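PDB 3T9P: mandelate racemase/muconate lactonizing enzyme family protein from Roseovarius sp. TM1035, which belongs to the enolase superfamily and probably catalyses a metal-dependent reaction begun by abstraction of a proton next to a carboxylate. Local coordinates for residues 77-89 with 101-115. Sequence-based numbering, arbitrary orientation.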
# COMPACT_ATOMS: atom_id res chain seq x y z
N ASP A 77 -18.92 10.47 -14.21
CA ASP A 77 -18.71 11.84 -14.75
C ASP A 77 -17.25 12.03 -15.17
O ASP A 77 -16.33 12.03 -14.29
CB ASP A 77 -19.13 12.84 -13.63
CG ASP A 77 -19.08 14.29 -14.06
OD1 ASP A 77 -18.54 14.67 -15.15
OD2 ASP A 77 -19.61 15.11 -13.25
N ALA A 78 -17.04 12.22 -16.49
CA ALA A 78 -15.68 12.43 -17.06
C ALA A 78 -15.10 13.78 -16.75
O ALA A 78 -13.84 13.92 -16.85
CB ALA A 78 -15.55 12.07 -18.56
N LEU A 79 -15.93 14.73 -16.26
CA LEU A 79 -15.44 16.10 -16.07
C LEU A 79 -15.33 16.56 -14.63
O LEU A 79 -14.88 17.68 -14.35
CB LEU A 79 -16.38 17.10 -16.85
CG LEU A 79 -16.39 16.87 -18.40
CD1 LEU A 79 -17.43 17.87 -18.93
CD2 LEU A 79 -15.01 17.12 -18.95
N ASP A 80 -15.79 15.74 -13.70
CA ASP A 80 -15.76 16.18 -12.31
C ASP A 80 -15.58 14.87 -11.58
O ASP A 80 -16.55 14.09 -11.38
CB ASP A 80 -17.05 16.87 -11.89
CG ASP A 80 -17.00 17.31 -10.41
OD1 ASP A 80 -15.90 17.40 -9.85
OD2 ASP A 80 -18.03 17.51 -9.77
N PHE A 81 -14.30 14.52 -11.35
CA PHE A 81 -14.04 13.08 -10.97
C PHE A 81 -13.29 12.93 -9.64
O PHE A 81 -12.90 11.82 -9.27
CB PHE A 81 -13.28 12.40 -12.14
CG PHE A 81 -11.90 12.96 -12.41
CD1 PHE A 81 -10.76 12.42 -11.73
CD2 PHE A 81 -11.69 14.00 -13.37
CE1 PHE A 81 -9.51 12.87 -11.98
CE2 PHE A 81 -10.40 14.46 -13.65
CZ PHE A 81 -9.27 13.90 -12.95
N ALA A 82 -13.01 14.03 -8.95
CA ALA A 82 -12.30 13.88 -7.65
C ALA A 82 -13.06 12.88 -6.70
O ALA A 82 -12.46 11.94 -6.09
CB ALA A 82 -12.02 15.23 -7.00
N ASP A 83 -14.39 13.00 -6.63
CA ASP A 83 -15.16 12.10 -5.78
C ASP A 83 -15.10 10.61 -6.23
O ASP A 83 -15.10 9.65 -5.39
CB ASP A 83 -16.64 12.58 -5.62
CG ASP A 83 -17.41 11.64 -4.63
OD1 ASP A 83 -16.97 11.56 -3.42
OD2 ASP A 83 -18.33 10.93 -5.05
N THR A 84 -15.05 10.40 -7.57
CA THR A 84 -14.93 9.06 -8.13
C THR A 84 -13.64 8.34 -7.64
O THR A 84 -13.65 7.13 -7.38
CB THR A 84 -14.83 9.11 -9.66
OG1 THR A 84 -15.98 9.81 -10.21
CG2 THR A 84 -14.77 7.71 -10.20
N LEU A 85 -12.54 9.08 -7.53
CA LEU A 85 -11.26 8.47 -7.09
C LEU A 85 -11.38 8.05 -5.62
O LEU A 85 -10.96 6.93 -5.26
CB LEU A 85 -10.12 9.47 -7.27
CG LEU A 85 -9.91 10.08 -8.66
CD1 LEU A 85 -8.64 10.95 -8.52
CD2 LEU A 85 -9.60 9.09 -9.74
N ASP A 86 -12.06 8.87 -4.81
CA ASP A 86 -12.44 8.47 -3.40
C ASP A 86 -13.33 7.23 -3.38
O ASP A 86 -13.06 6.35 -2.61
CB ASP A 86 -13.11 9.57 -2.58
CG ASP A 86 -12.24 10.81 -2.42
OD1 ASP A 86 -11.06 10.64 -2.08
OD2 ASP A 86 -12.71 11.95 -2.60
N LEU A 87 -14.36 7.16 -4.25
CA LEU A 87 -15.22 6.00 -4.37
C LEU A 87 -14.47 4.77 -4.79
O LEU A 87 -14.75 3.66 -4.27
CB LEU A 87 -16.39 6.21 -5.33
CG LEU A 87 -17.41 7.21 -4.71
CD1 LEU A 87 -18.38 7.66 -5.79
CD2 LEU A 87 -18.26 6.57 -3.61
N ILE A 88 -13.53 4.94 -5.70
CA ILE A 88 -12.71 3.77 -6.09
C ILE A 88 -12.02 3.18 -4.85
O ILE A 88 -12.06 1.97 -4.59
CB ILE A 88 -11.67 4.19 -7.15
CG1 ILE A 88 -12.49 4.33 -8.48
CG2 ILE A 88 -10.49 3.12 -7.22
CD1 ILE A 88 -11.70 5.20 -9.52
N TYR A 89 -11.36 4.04 -4.08
CA TYR A 89 -10.63 3.53 -2.87
C TYR A 89 -11.60 2.89 -1.86
O TYR A 89 -11.36 1.76 -1.40
CB TYR A 89 -9.77 4.64 -2.25
CG TYR A 89 -9.11 4.25 -0.93
CD1 TYR A 89 -8.15 3.21 -0.84
CD2 TYR A 89 -9.44 4.95 0.22
CE1 TYR A 89 -7.60 2.82 0.44
CE2 TYR A 89 -8.85 4.61 1.46
CZ TYR A 89 -7.95 3.55 1.56
OH TYR A 89 -7.38 3.28 2.81
N ARG A 101 -2.74 2.97 -6.24
CA ARG A 101 -2.41 4.33 -6.58
C ARG A 101 -1.67 4.50 -7.93
O ARG A 101 -1.97 5.35 -8.72
CB ARG A 101 -1.61 4.97 -5.46
CG ARG A 101 -2.30 4.98 -4.07
CD ARG A 101 -3.76 5.15 -4.03
NE ARG A 101 -4.38 5.29 -2.71
CZ ARG A 101 -5.57 5.82 -2.51
NH1 ARG A 101 -6.24 6.23 -3.52
NH2 ARG A 101 -6.09 5.93 -1.31
N ARG A 102 -0.76 3.57 -8.16
CA ARG A 102 0.03 3.55 -9.37
C ARG A 102 -0.95 3.41 -10.54
O ARG A 102 -0.83 4.09 -11.52
CB ARG A 102 0.96 2.33 -9.35
CG ARG A 102 2.28 2.46 -8.56
CD ARG A 102 3.08 1.19 -8.53
NE ARG A 102 4.25 1.30 -7.69
CZ ARG A 102 5.49 1.49 -8.11
NH1 ARG A 102 5.79 1.47 -9.39
NH2 ARG A 102 6.44 1.65 -7.22
N ALA A 103 -1.94 2.55 -10.37
CA ALA A 103 -2.96 2.36 -11.39
C ALA A 103 -3.94 3.55 -11.56
O ALA A 103 -4.22 3.98 -12.66
CB ALA A 103 -3.67 1.07 -11.18
N MET A 104 -4.38 4.05 -10.42
CA MET A 104 -5.31 5.24 -10.34
C MET A 104 -4.76 6.44 -11.09
O MET A 104 -5.51 7.20 -11.69
CB MET A 104 -5.59 5.59 -8.87
CG MET A 104 -6.53 6.79 -8.69
SD MET A 104 -6.96 6.95 -6.89
CE MET A 104 -8.14 5.59 -6.87
N THR A 105 -3.45 6.63 -11.03
CA THR A 105 -2.80 7.72 -11.73
C THR A 105 -3.16 7.70 -13.23
O THR A 105 -3.27 8.77 -13.81
CB THR A 105 -1.25 7.66 -11.57
OG1 THR A 105 -0.96 7.79 -10.17
CG2 THR A 105 -0.51 8.67 -12.39
N GLY A 106 -3.26 6.52 -13.83
CA GLY A 106 -3.50 6.40 -15.28
C GLY A 106 -4.90 6.95 -15.59
O GLY A 106 -5.10 7.69 -16.59
N LEU A 107 -5.86 6.64 -14.73
CA LEU A 107 -7.22 7.25 -14.84
C LEU A 107 -7.21 8.79 -14.66
O LEU A 107 -7.73 9.54 -15.48
CB LEU A 107 -8.24 6.63 -13.85
CG LEU A 107 -9.71 7.25 -13.85
CD1 LEU A 107 -10.54 6.87 -15.13
CD2 LEU A 107 -10.46 6.58 -12.73
N ASP A 108 -6.63 9.28 -13.56
CA ASP A 108 -6.62 10.72 -13.31
C ASP A 108 -5.92 11.49 -14.44
O ASP A 108 -6.49 12.51 -14.96
CB ASP A 108 -5.88 10.96 -11.95
CG ASP A 108 -5.59 12.42 -11.68
OD1 ASP A 108 -6.29 13.04 -10.82
OD2 ASP A 108 -4.63 12.94 -12.33
N THR A 109 -4.73 11.06 -14.82
CA THR A 109 -3.96 11.82 -15.85
C THR A 109 -4.61 11.81 -17.24
O THR A 109 -4.54 12.77 -17.95
CB THR A 109 -2.47 11.34 -15.98
OG1 THR A 109 -2.47 9.91 -16.07
CG2 THR A 109 -1.66 11.71 -14.70
N ALA A 110 -5.28 10.72 -17.61
CA ALA A 110 -5.94 10.66 -18.91
C ALA A 110 -7.11 11.65 -18.87
O ALA A 110 -7.41 12.30 -19.85
CB ALA A 110 -6.49 9.21 -19.14
N LEU A 111 -7.82 11.71 -17.74
CA LEU A 111 -8.98 12.61 -17.67
C LEU A 111 -8.58 14.10 -17.68
O LEU A 111 -9.31 14.94 -18.23
CB LEU A 111 -9.84 12.28 -16.45
CG LEU A 111 -10.59 10.94 -16.51
CD1 LEU A 111 -11.18 10.65 -15.12
CD2 LEU A 111 -11.71 10.94 -17.58
N TRP A 112 -7.48 14.48 -17.01
CA TRP A 112 -7.02 15.89 -17.14
C TRP A 112 -6.69 16.20 -18.61
O TRP A 112 -6.96 17.29 -19.07
CB TRP A 112 -5.78 16.17 -16.22
CG TRP A 112 -6.19 16.19 -14.75
CD1 TRP A 112 -5.89 15.24 -13.76
CD2 TRP A 112 -6.94 17.21 -14.13
NE1 TRP A 112 -6.40 15.65 -12.56
CE2 TRP A 112 -7.10 16.84 -12.76
CE3 TRP A 112 -7.50 18.43 -14.60
CZ2 TRP A 112 -7.81 17.64 -11.85
CZ3 TRP A 112 -8.27 19.21 -13.70
CH2 TRP A 112 -8.41 18.81 -12.34
N ASP A 113 -6.01 15.30 -19.29
CA ASP A 113 -5.61 15.54 -20.69
C ASP A 113 -6.87 15.64 -21.55
O ASP A 113 -6.96 16.49 -22.41
CB ASP A 113 -4.76 14.36 -21.22
CG ASP A 113 -4.12 14.66 -22.65
OD1 ASP A 113 -3.39 15.71 -22.76
OD2 ASP A 113 -4.39 13.83 -23.62
N MET A 114 -7.83 14.78 -21.29
CA MET A 114 -9.13 14.81 -21.97
C MET A 114 -9.80 16.17 -21.82
O MET A 114 -10.16 16.81 -22.85
CB MET A 114 -10.04 13.62 -21.52
CG MET A 114 -11.40 13.49 -22.35
SD MET A 114 -12.61 14.75 -21.80
CE MET A 114 -12.94 14.15 -20.13
N ARG A 115 -9.97 16.63 -20.57
CA ARG A 115 -10.61 17.93 -20.31
C ARG A 115 -9.79 19.07 -20.89
O ARG A 115 -10.34 19.97 -21.47
CB ARG A 115 -10.78 18.13 -18.79
CG ARG A 115 -11.50 19.42 -18.45
CD ARG A 115 -11.80 19.45 -16.98
NE ARG A 115 -12.22 20.80 -16.68
CZ ARG A 115 -12.24 21.33 -15.47
NH1 ARG A 115 -11.81 20.64 -14.41
NH2 ARG A 115 -12.62 22.59 -15.34
O HOH W 1 -11.65 15.69 -16.65
O HOH W 2 -11.40 17.44 -14.38
O HOH W 3 -8.74 7.56 -3.68
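F81, at the N-cap position of helix 82-91, drives its ring into helix 98-119 and meets three side chains there. L111 lies over one face, its CD1 3.8 Å from the centroid of the F81 ring in a CH-pi contact, while the far rim meets W112 edge-to-face, the planes at 66°. F81 CE1 also touches D108 OD1 at 3.4 Å, a ring edge against a carboxylate oxygen. CB already points toward the partner helix; chi1 of 65° sets CG between the backbone N and the carbonyl carbon, and with it the ring's position against L111 and W112. With alanine in place of F81, L111 and the W112 indole would probably lose their aromatic partner and a gap would open.

Further along, flexible apolar side chains fill the interface, among them the thioether of M104, whose bend at chi3 (-77°) brings CE tip to tip with I88 CG2 at a tight 3.4 Å; L85 CD2 packs on L107 CD2. At the other end, the R101 guanidinium lies flat but off-centre on Y89, a cation-pi stack with R101 NH2 3.4 Å from Y89 CD1; R101 NE forms a salt bridge with E261, which probably offsets its charge.

No direct hydrogen bond joins the segments, so water does the polar bridging: one donates to both A78 O and L111 O, and another accepts from R101 NH1 and donates weakly to L85 O. D108 OD2 accepts from M287 N and OD1 from H288 N, and W112 NE1 adds a weak bond to OD1.

Segments 82-89 and 101-115 run nearly antiparallel (164°), a helical hairpin in the N-terminal capping domain. Strand 37-43 packs against A78, L111 and M114, helix 58-73 against I88 and L107, and helix 287-299 against L85, M104 and W112, while W237 of the second subunit meets Y89 edge-to-face.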